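Local coordinates for nitrilotriacetate monooxygenase (Burkholderia pseudomallei, PDB 3SDO), which probably acts as an FMN-dependent monooxygenase of the NtaA/SnaA/DszA family, inserting oxygen from O2 into an organic substrate, at residues I10-G18 with A49-A60; P106-S115 with F198-R207. All coordinates share one frame; numbering follows the deposited sequence.

Contact 1 of 2, residues I10-G18 with A49-A60; sequences IHFGVLIQG and AENAGIAFAFIA
Val14 O takes the amide hydrogen of Phe58 at 2.8 Å from Phe58 N; CA of Ala57 adds a weaker C-H...O contact to the same oxygen. On either side of this bond along the parallel ladder, Val14 N donates to Phe56 O and Ile16 N to Phe58 O. At the start of the strands Ala55 N reaches Phe12 O at 2.8 Å along a more bent path (N-H...O angle 141°).

On one face of the sheet lie the Phe56 and Phe58 rings. The Phe56 side chain takes the tight rotamer between backbone N and carbonyl carbon (chi1 61°), which folds its ring back over the neighbouring strand: CA of Gly13 sits 3.5 Å from the ring centroid, almost on the normal, in a CH-pi contact over the centre of the face. Strands 11-15 and 56-59, joined across helix 39-51, form a right-handed beta-alpha-beta crossover, the first unit of the TIM barrel of the luciferase-like monooxygenases. Phe56 and Phe58 also meet Phe217 and Phe237, respectively, inside the barrel, and Phe58 lies close to Thr98, a predicted FMN-binding residue. Leu15 sends CD1 to Phe58 CD2 (3.8 Å) and on to Ala60 CB.

On the other face Val14 directs CG1 to Ala49 CB (3.7 Å), joining strand to helix, while CD1 of Ile16 covers Ala57 CB. That helix ends in a Schellman motif at Gly53, whose carbonyl takes a hydrogen from a water that accepts from Phe12 N. A second water donates to Ile16 O and, at 2.6 Å, to Gln17 OE1.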
loop_
_atom_site.group_PDB
_atom_site.type_symbol
_atom_site.label_atom_id
_atom_site.label_comp_id
_atom_site.label_asym_id
_atom_site.label_seq_id
_atom_site.Cartn_x
_atom_site.Cartn_y
_atom_site.Cartn_z
ATOM N N ILE A 10 -4.172 28.446 -9.011
ATOM C CA ILE A 10 -3.342 27.978 -7.912
ATOM C C ILE A 10 -3.631 26.499 -7.684
ATOM O O ILE A 10 -4.780 26.117 -7.434
ATOM C CB ILE A 10 -3.607 28.799 -6.640
ATOM C CG1 ILE A 10 -3.257 30.270 -6.910
ATOM C CG2 ILE A 10 -2.831 28.207 -5.427
ATOM C CD1 ILE A 10 -3.622 31.220 -5.771
ATOM N N HIS A 11 -2.608 25.649 -7.837
ATOM C CA HIS A 11 -2.780 24.214 -7.603
ATOM C C HIS A 11 -2.896 23.929 -6.099
ATOM O O HIS A 11 -2.228 24.566 -5.291
ATOM C CB HIS A 11 -1.584 23.414 -8.160
ATOM C CG HIS A 11 -1.315 23.628 -9.621
ATOM N ND1 HIS A 11 -1.998 22.947 -10.610
ATOM C CD2 HIS A 11 -0.418 24.424 -10.258
ATOM C CE1 HIS A 11 -1.549 23.340 -11.794
ATOM N NE2 HIS A 11 -0.584 24.226 -11.610
ATOM N N PHE A 12 -3.700 22.937 -5.728
ATOM C CA PHE A 12 -3.770 22.481 -4.339
ATOM C C PHE A 12 -3.645 20.992 -4.219
ATOM O O PHE A 12 -4.184 20.225 -5.036
ATOM C CB PHE A 12 -5.092 22.885 -3.708
ATOM C CG PHE A 12 -5.205 24.363 -3.470
ATOM C CD1 PHE A 12 -4.755 24.912 -2.302
ATOM C CD2 PHE A 12 -5.737 25.188 -4.438
ATOM C CE1 PHE A 12 -4.838 26.288 -2.081
ATOM C CE2 PHE A 12 -5.844 26.532 -4.234
ATOM C CZ PHE A 12 -5.378 27.094 -3.042
ATOM N N GLY A 13 -2.972 20.586 -3.155
ATOM C CA GLY A 13 -3.005 19.209 -2.676
ATOM C C GLY A 13 -3.543 19.218 -1.260
ATOM O O GLY A 13 -3.480 20.239 -0.584
ATOM N N VAL A 14 -4.041 18.082 -0.786
ATOM C CA VAL A 14 -4.463 17.973 0.615
ATOM C C VAL A 14 -3.766 16.805 1.302
ATOM O O VAL A 14 -3.821 15.647 0.840
ATOM C CB VAL A 14 -6.020 17.912 0.760
ATOM C CG1 VAL A 14 -6.610 16.724 0.012
ATOM C CG2 VAL A 14 -6.424 17.895 2.186
ATOM N N LEU A 15 -3.054 17.152 2.370
ATOM C CA LEU A 15 -2.482 16.189 3.292
ATOM C C LEU A 15 -3.618 15.624 4.115
ATOM O O LEU A 15 -4.242 16.351 4.899
ATOM C CB LEU A 15 -1.464 16.854 4.227
ATOM C CG LEU A 15 -1.050 16.012 5.467
ATOM C CD1 LEU A 15 -0.310 14.762 5.002
ATOM C CD2 LEU A 15 -0.219 16.795 6.517
ATOM N N ILE A 16 -3.909 14.337 3.972
ATOM C CA ILE A 16 -4.936 13.745 4.823
ATOM C C ILE A 16 -4.243 12.974 5.933
ATOM O O ILE A 16 -3.933 11.792 5.790
ATOM C CB ILE A 16 -5.909 12.879 4.028
ATOM C CG1 ILE A 16 -6.407 13.646 2.802
ATOM C CG2 ILE A 16 -7.068 12.468 4.902
ATOM C CD1 ILE A 16 -7.398 12.869 1.962
ATOM N N GLN A 17 -3.961 13.678 7.028
ATOM C CA GLN A 17 -3.273 13.121 8.170
ATOM C C GLN A 17 -4.313 12.633 9.184
ATOM O O GLN A 17 -4.361 13.103 10.309
ATOM C CB GLN A 17 -2.381 14.188 8.794
ATOM C CG GLN A 17 -1.329 13.689 9.757
ATOM C CD GLN A 17 -0.126 13.075 9.060
ATOM O OE1 GLN A 17 -0.255 12.481 7.996
ATOM N NE2 GLN A 17 1.048 13.169 9.694
ATOM N N GLY A 18 -5.128 11.669 8.764
ATOM C CA GLY A 18 -6.189 11.144 9.596
ATOM C C GLY A 18 -7.027 12.271 10.143
ATOM O O GLY A 18 -7.479 13.141 9.392
ATOM N N ALA A 49 -12.456 16.693 -1.191
ATOM C CA ALA A 49 -11.399 17.413 -1.892
ATOM C C ALA A 49 -11.545 17.307 -3.420
ATOM O O ALA A 49 -11.448 18.309 -4.129
ATOM C CB ALA A 49 -10.009 16.913 -1.437
ATOM N N GLU A 50 -11.800 16.097 -3.905
ATOM C CA GLU A 50 -11.926 15.846 -5.332
ATOM C C GLU A 50 -13.076 16.665 -5.927
ATOM O O GLU A 50 -12.954 17.246 -7.008
ATOM C CB GLU A 50 -12.159 14.352 -5.601
ATOM C CG GLU A 50 -12.350 14.009 -7.071
ATOM C CD GLU A 50 -12.468 12.509 -7.307
ATOM O OE1 GLU A 50 -13.491 11.914 -6.887
ATOM O OE2 GLU A 50 -11.528 11.921 -7.893
ATOM N N ASN A 51 -14.202 16.695 -5.232
ATOM C CA ASN A 51 -15.355 17.411 -5.760
ATOM C C ASN A 51 -15.128 18.941 -5.839
ATOM O O ASN A 51 -15.804 19.625 -6.601
ATOM C CB ASN A 51 -16.578 17.111 -4.902
ATOM C CG ASN A 51 -17.102 15.704 -5.099
ATOM O OD1 ASN A 51 -16.722 15.003 -6.049
ATOM N ND2 ASN A 51 -18.028 15.302 -4.228
ATOM N N ALA A 52 -14.172 19.452 -5.059
ATOM C CA ALA A 52 -13.816 20.879 -5.032
ATOM C C ALA A 52 -12.732 21.243 -6.062
ATOM O O ALA A 52 -12.369 22.419 -6.224
ATOM C CB ALA A 52 -13.337 21.242 -3.609
ATOM N N GLY A 53 -12.192 20.241 -6.738
ATOM C CA GLY A 53 -11.125 20.469 -7.704
ATOM C C GLY A 53 -9.710 20.488 -7.148
ATOM O O GLY A 53 -8.779 20.928 -7.826
ATOM N N ILE A 54 -9.528 19.985 -5.936
ATOM C CA ILE A 54 -8.192 19.807 -5.385
ATOM C C ILE A 54 -7.467 18.720 -6.198
ATOM O O ILE A 54 -8.021 17.684 -6.517
ATOM C CB ILE A 54 -8.248 19.523 -3.852
ATOM C CG1 ILE A 54 -8.719 20.777 -3.132
ATOM C CG2 ILE A 54 -6.887 19.113 -3.297
ATOM C CD1 ILE A 54 -8.919 20.630 -1.613
ATOM N N ALA A 55 -6.228 18.992 -6.562
ATOM C CA ALA A 55 -5.509 18.163 -7.566
ATOM C C ALA A 55 -5.058 16.796 -7.044
ATOM O O ALA A 55 -5.003 15.825 -7.803
ATOM C CB ALA A 55 -4.290 18.911 -8.064
ATOM N N PHE A 56 -4.649 16.722 -5.781
ATOM C CA PHE A 56 -4.159 15.439 -5.242
ATOM C C PHE A 56 -4.403 15.322 -3.741
ATOM O O PHE A 56 -4.504 16.331 -3.043
ATOM C CB PHE A 56 -2.666 15.188 -5.595
ATOM C CG PHE A 56 -1.731 16.194 -5.051
ATOM C CD1 PHE A 56 -1.528 17.384 -5.714
ATOM C CD2 PHE A 56 -1.057 15.981 -3.841
ATOM C CE1 PHE A 56 -0.659 18.345 -5.196
ATOM C CE2 PHE A 56 -0.208 16.930 -3.329
ATOM C CZ PHE A 56 -0.013 18.120 -3.994
ATOM N N ALA A 57 -4.562 14.080 -3.287
ATOM C CA ALA A 57 -4.522 13.718 -1.875
ATOM C C ALA A 57 -3.122 13.175 -1.596
ATOM O O ALA A 57 -2.590 12.406 -2.406
ATOM C CB ALA A 57 -5.608 12.647 -1.549
ATOM N N PHE A 58 -2.540 13.590 -0.467
ATOM C CA PHE A 58 -1.202 13.205 -0.047
ATOM C C PHE A 58 -1.281 12.458 1.298
ATOM O O PHE A 58 -1.877 12.942 2.269
ATOM C CB PHE A 58 -0.292 14.441 0.042
ATOM C CG PHE A 58 1.060 14.182 0.687
ATOM C CD1 PHE A 58 1.822 13.087 0.326
ATOM C CD2 PHE A 58 1.556 15.039 1.651
ATOM C CE1 PHE A 58 3.064 12.837 0.929
ATOM C CE2 PHE A 58 2.797 14.809 2.261
ATOM C CZ PHE A 58 3.547 13.710 1.907
ATOM N N ILE A 59 -0.726 11.252 1.299
ATOM C CA ILE A 59 -0.640 10.377 2.456
ATOM C C ILE A 59 0.818 10.335 2.860
ATOM O O ILE A 59 1.643 9.709 2.181
ATOM C CB ILE A 59 -1.155 8.962 2.141
ATOM C CG1 ILE A 59 -2.609 9.023 1.662
ATOM C CG2 ILE A 59 -1.081 8.046 3.386
ATOM C CD1 ILE A 59 -3.577 9.675 2.684
ATOM N N ALA A 60 1.124 11.074 3.926
ATOM C CA ALA A 60 2.425 11.075 4.567
ATOM C C ALA A 60 2.590 9.754 5.314
ATOM O O ALA A 60 1.638 9.003 5.468
ATOM C CB ALA A 60 2.551 12.274 5.561
HETATM O O HOH W 1 -5.871 22.001 -7.486
HETATM O O HOH W 2 -1.059 11.247 5.908
#

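Contact 2 of 2, residues P106-S115 with F198-R207; sequences PYNVARQFAS and FSVEGPLNIR
Tyr107 reaches from helix 106-119 into the 198-207 segment, its CG anti to the backbone N (chi1 -160°), which swings the ring out across the loop. Beyond CB, ring atom CD1 lies 4.2 Å from Val200 CG1. Farther along, Leu204 CD1 rests over one face of the ring, 4.0 Å from its centroid, in a CH-pi contact displaced toward CE1. At the tip OH donates to Pro203 O (2.8 Å), an acceptor at the ring edge that is met in its carbonyl plane, on a lone pair; the peptide bond before Pro203 is cis.

Leu204 CD1 also presses on Arg111 CG (3.5 Å). The Arg111 guanidinium is turned 65° from the Asn205 amide, with ND2 over one of its faces, and NH2 forms a salt bridge with Asp61 of the second subunit. Ile206 CG2 touches Ala114 CB at 3.5 Å, and at the other end Pro106 packs on the Phe198 ring.

The segment thus lies along helix 106-119 beside helix 150-165, whose Leu164 and Trp165 touch Tyr107, Ala110 and Ala114, while strand 199-200 pairs with strand 193-194 and the second subunit covers much of the contact.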
loop_
_atom_site.group_PDB
_atom_site.type_symbol
_atom_site.label_atom_id
_atom_site.label_comp_id
_atom_site.label_asym_id
_atom_site.label_seq_id
_atom_site.Cartn_x
_atom_site.Cartn_y
_atom_site.Cartn_z
ATOM N N PRO A 106 14.091 -1.091 -4.324
ATOM C CA PRO A 106 13.618 -0.349 -5.500
ATOM C C PRO A 106 12.701 -1.160 -6.434
ATOM O O PRO A 106 11.759 -0.601 -6.982
ATOM C CB PRO A 106 14.912 0.041 -6.234
ATOM C CG PRO A 106 16.006 -0.685 -5.564
ATOM C CD PRO A 106 15.560 -1.074 -4.208
ATOM N N TYR A 107 12.959 -2.454 -6.598
ATOM C CA TYR A 107 12.079 -3.263 -7.453
ATOM C C TYR A 107 10.653 -3.307 -6.900
ATOM O O TYR A 107 9.681 -3.205 -7.664
ATOM C CB TYR A 107 12.643 -4.679 -7.679
ATOM C CG TYR A 107 12.073 -5.387 -8.908
ATOM C CD1 TYR A 107 12.580 -5.142 -10.189
ATOM C CD2 TYR A 107 11.019 -6.292 -8.789
ATOM C CE1 TYR A 107 12.073 -5.811 -11.318
ATOM C CE2 TYR A 107 10.490 -6.943 -9.906
ATOM C CZ TYR A 107 11.024 -6.701 -11.165
ATOM O OH TYR A 107 10.497 -7.349 -12.261
ATOM N N ASN A 108 10.521 -3.428 -5.582
ATOM C CA ASN A 108 9.201 -3.442 -4.947
ATOM C C ASN A 108 8.513 -2.075 -5.023
ATOM O O ASN A 108 7.312 -1.998 -5.245
ATOM C CB ASN A 108 9.296 -3.882 -3.464
ATOM C CG ASN A 108 9.657 -5.351 -3.310
ATOM O OD1 ASN A 108 9.360 -6.161 -4.191
ATOM N ND2 ASN A 108 10.311 -5.703 -2.192
ATOM N N VAL A 109 9.266 -1.004 -4.779
ATOM C CA VAL A 109 8.730 0.346 -4.904
ATOM C C VAL A 109 8.211 0.586 -6.308
ATOM O O VAL A 109 7.085 1.059 -6.505
ATOM C CB VAL A 109 9.792 1.404 -4.519
ATOM C CG1 VAL A 109 9.276 2.840 -4.826
ATOM C CG2 VAL A 109 10.152 1.250 -3.021
ATOM N N ALA A 110 9.024 0.248 -7.290
ATOM C CA ALA A 110 8.632 0.424 -8.674
ATOM C C ALA A 110 7.316 -0.311 -8.997
ATOM O O ALA A 110 6.400 0.281 -9.607
ATOM C CB ALA A 110 9.774 -0.009 -9.601
ATOM N N ARG A 111 7.205 -1.566 -8.567
ATOM C CA ARG A 111 6.010 -2.374 -8.838
ATOM C C ARG A 111 4.788 -1.846 -8.124
ATOM O O ARG A 111 3.719 -1.768 -8.718
ATOM C CB ARG A 111 6.197 -3.838 -8.403
ATOM C CG ARG A 111 7.149 -4.682 -9.245
ATOM C CD ARG A 111 7.056 -6.140 -8.842
ATOM N NE ARG A 111 5.780 -6.739 -9.226
ATOM C CZ ARG A 111 5.165 -7.725 -8.576
ATOM N NH1 ARG A 111 5.664 -8.232 -7.456
ATOM N NH2 ARG A 111 4.017 -8.188 -9.043
ATOM N N GLN A 112 4.935 -1.480 -6.856
ATOM C CA GLN A 112 3.779 -1.100 -6.068
ATOM C C GLN A 112 3.241 0.229 -6.535
ATOM O O GLN A 112 2.036 0.346 -6.755
ATOM C CB GLN A 112 4.071 -1.120 -4.554
ATOM C CG GLN A 112 4.302 -2.522 -4.026
ATOM C CD GLN A 112 4.341 -2.601 -2.515
ATOM O OE1 GLN A 112 4.872 -1.721 -1.849
ATOM N NE2 GLN A 112 3.770 -3.667 -1.963
ATOM N N PHE A 113 4.116 1.211 -6.755
ATOM C CA PHE A 113 3.683 2.482 -7.352
ATOM C C PHE A 113 3.193 2.372 -8.816
ATOM O O PHE A 113 2.218 3.042 -9.174
ATOM C CB PHE A 113 4.752 3.583 -7.212
ATOM C CG PHE A 113 4.760 4.233 -5.868
ATOM C CD1 PHE A 113 3.760 5.132 -5.508
ATOM C CD2 PHE A 113 5.736 3.938 -4.945
ATOM C CE1 PHE A 113 3.767 5.735 -4.270
ATOM C CE2 PHE A 113 5.715 4.540 -3.694
ATOM C CZ PHE A 113 4.703 5.435 -3.373
ATOM N N ALA A 114 3.835 1.540 -9.642
ATOM C CA ALA A 114 3.361 1.319 -11.040
ATOM C C ALA A 114 1.961 0.680 -11.088
ATOM O O ALA A 114 1.150 1.006 -11.957
ATOM C CB ALA A 114 4.339 0.476 -11.829
ATOM N N SER A 115 1.682 -0.185 -10.121
ATOM C CA SER A 115 0.408 -0.889 -10.050
ATOM C C SER A 115 -0.681 0.079 -9.589
ATOM O O SER A 115 -1.767 0.121 -10.171
ATOM C CB SER A 115 0.546 -2.139 -9.157
ATOM O OG SER A 115 -0.643 -2.902 -9.045
ATOM N N PHE A 198 22.941 -0.333 -5.123
ATOM C CA PHE A 198 21.973 -1.310 -5.644
ATOM C C PHE A 198 22.482 -2.036 -6.880
ATOM O O PHE A 198 23.217 -1.466 -7.675
ATOM C CB PHE A 198 20.624 -0.641 -5.973
ATOM C CG PHE A 198 20.016 0.090 -4.804
ATOM C CD1 PHE A 198 19.278 -0.603 -3.836
ATOM C CD2 PHE A 198 20.192 1.467 -4.662
ATOM C CE1 PHE A 198 18.732 0.075 -2.730
ATOM C CE2 PHE A 198 19.642 2.148 -3.570
ATOM C CZ PHE A 198 18.910 1.446 -2.605
ATOM N N SER A 199 22.073 -3.300 -6.999
ATOM C CA SER A 199 22.256 -4.095 -8.215
ATOM C C SER A 199 20.915 -4.708 -8.608
ATOM O O SER A 199 20.394 -5.572 -7.899
ATOM C CB SER A 199 23.299 -5.191 -7.991
ATOM O OG SER A 199 24.556 -4.614 -7.700
ATOM N N VAL A 200 20.358 -4.239 -9.735
ATOM C CA VAL A 200 19.008 -4.615 -10.183
ATOM C C VAL A 200 18.975 -4.777 -11.716
ATOM O O VAL A 200 19.175 -3.817 -12.462
ATOM C CB VAL A 200 17.958 -3.553 -9.756
ATOM C CG1 VAL A 200 16.541 -3.898 -10.313
ATOM C CG2 VAL A 200 17.945 -3.387 -8.235
ATOM N N GLU A 201 18.719 -5.992 -12.172
ATOM C CA GLU A 201 18.777 -6.300 -13.589
ATOM C C GLU A 201 17.541 -5.820 -14.344
ATOM O O GLU A 201 17.661 -5.294 -15.460
ATOM C CB GLU A 201 18.967 -7.796 -13.769
ATOM C CG GLU A 201 19.124 -8.259 -15.194
ATOM C CD GLU A 201 19.369 -9.748 -15.250
ATOM O OE1 GLU A 201 20.508 -10.159 -14.974
ATOM O OE2 GLU A 201 18.408 -10.500 -15.536
ATOM N N GLY A 202 16.363 -6.004 -13.744
ATOM C CA GLY A 202 15.103 -5.774 -14.461
ATOM C C GLY A 202 14.931 -6.859 -15.511
ATOM O O GLY A 202 15.659 -7.846 -15.501
ATOM N N PRO A 203 13.934 -6.719 -16.400
ATOM C CA PRO A 203 12.973 -5.652 -16.476
ATOM C C PRO A 203 11.911 -5.752 -15.389
ATOM O O PRO A 203 11.804 -6.770 -14.695
ATOM C CB PRO A 203 12.301 -5.873 -17.839
ATOM C CG PRO A 203 12.908 -7.111 -18.437
ATOM C CD PRO A 203 13.612 -7.807 -17.338
ATOM N N LEU A 204 11.135 -4.686 -15.260
ATOM C CA LEU A 204 9.930 -4.698 -14.446
ATOM C C LEU A 204 8.847 -5.546 -15.110
ATOM O O LEU A 204 8.825 -5.667 -16.352
ATOM C CB LEU A 204 9.425 -3.268 -14.276
ATOM C CG LEU A 204 8.517 -3.002 -13.069
ATOM C CD1 LEU A 204 9.229 -3.303 -11.726
ATOM C CD2 LEU A 204 8.028 -1.571 -13.075
ATOM N N ASN A 205 7.939 -6.098 -14.289
ATOM C CA ASN A 205 6.846 -6.948 -14.774
ATOM C C ASN A 205 5.481 -6.249 -14.765
ATOM O O ASN A 205 4.437 -6.878 -14.601
ATOM C CB ASN A 205 6.801 -8.300 -14.039
ATOM C CG ASN A 205 6.586 -8.166 -12.551
ATOM O OD1 ASN A 205 6.527 -7.064 -12.016
ATOM N ND2 ASN A 205 6.476 -9.302 -11.873
ATOM N N ILE A 206 5.501 -4.940 -14.989
ATOM C CA ILE A 206 4.271 -4.179 -15.196
ATOM C C ILE A 206 4.576 -2.992 -16.108
ATOM O O ILE A 206 5.696 -2.442 -16.106
ATOM C CB ILE A 206 3.648 -3.739 -13.869
ATOM C CG1 ILE A 206 2.283 -3.092 -14.110
ATOM C CG2 ILE A 206 4.608 -2.795 -13.118
ATOM C CD1 ILE A 206 1.487 -2.834 -12.816
ATOM N N ARG A 207 3.578 -2.630 -16.903
ATOM C CA ARG A 207 3.721 -1.598 -17.934
ATOM C C ARG A 207 3.622 -0.179 -17.358
ATOM O O ARG A 207 3.406 0.007 -16.144
ATOM C CB ARG A 207 2.644 -1.788 -19.007
ATOM C CG ARG A 207 1.201 -1.622 -18.502
ATOM C CD ARG A 207 0.282 -1.367 -19.658
ATOM N NE ARG A 207 0.590 -0.073 -20.273
ATOM C CZ ARG A 207 0.306 0.265 -21.517
ATOM N NH1 ARG A 207 -0.324 -0.590 -22.323
ATOM N NH2 ARG A 207 0.651 1.478 -21.964
HETATM O O HOH W 3 3.715 -6.465 -11.299
HETATM O O HOH W 4 1.861 1.779 -14.521
#

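How the contacts relate
From the N terminus the chain passes through strand 11-15, and contact 1 closes a loop of 30 residues when strand 56-59 comes alongside after helix 39-51. Strand 94-100 then extends the sheet, and only afterwards does helix 106-119 open contact 2, which closes 82 residues later at 198-207. The two loops follow in series, neither nested nor crossed; the contacts do not touch, their centres lying 27 Å apart and their nearest atoms about 8 Å. Contact 1 ties neighbouring strands of the barrel wall, whereas contact 2 fastens the loop and short strand 199-200 to helix 106-119. The subunit interface gives a further link: Asp61, following contact 1's second segment, reaches Arg111 in contact 2 of the other subunit.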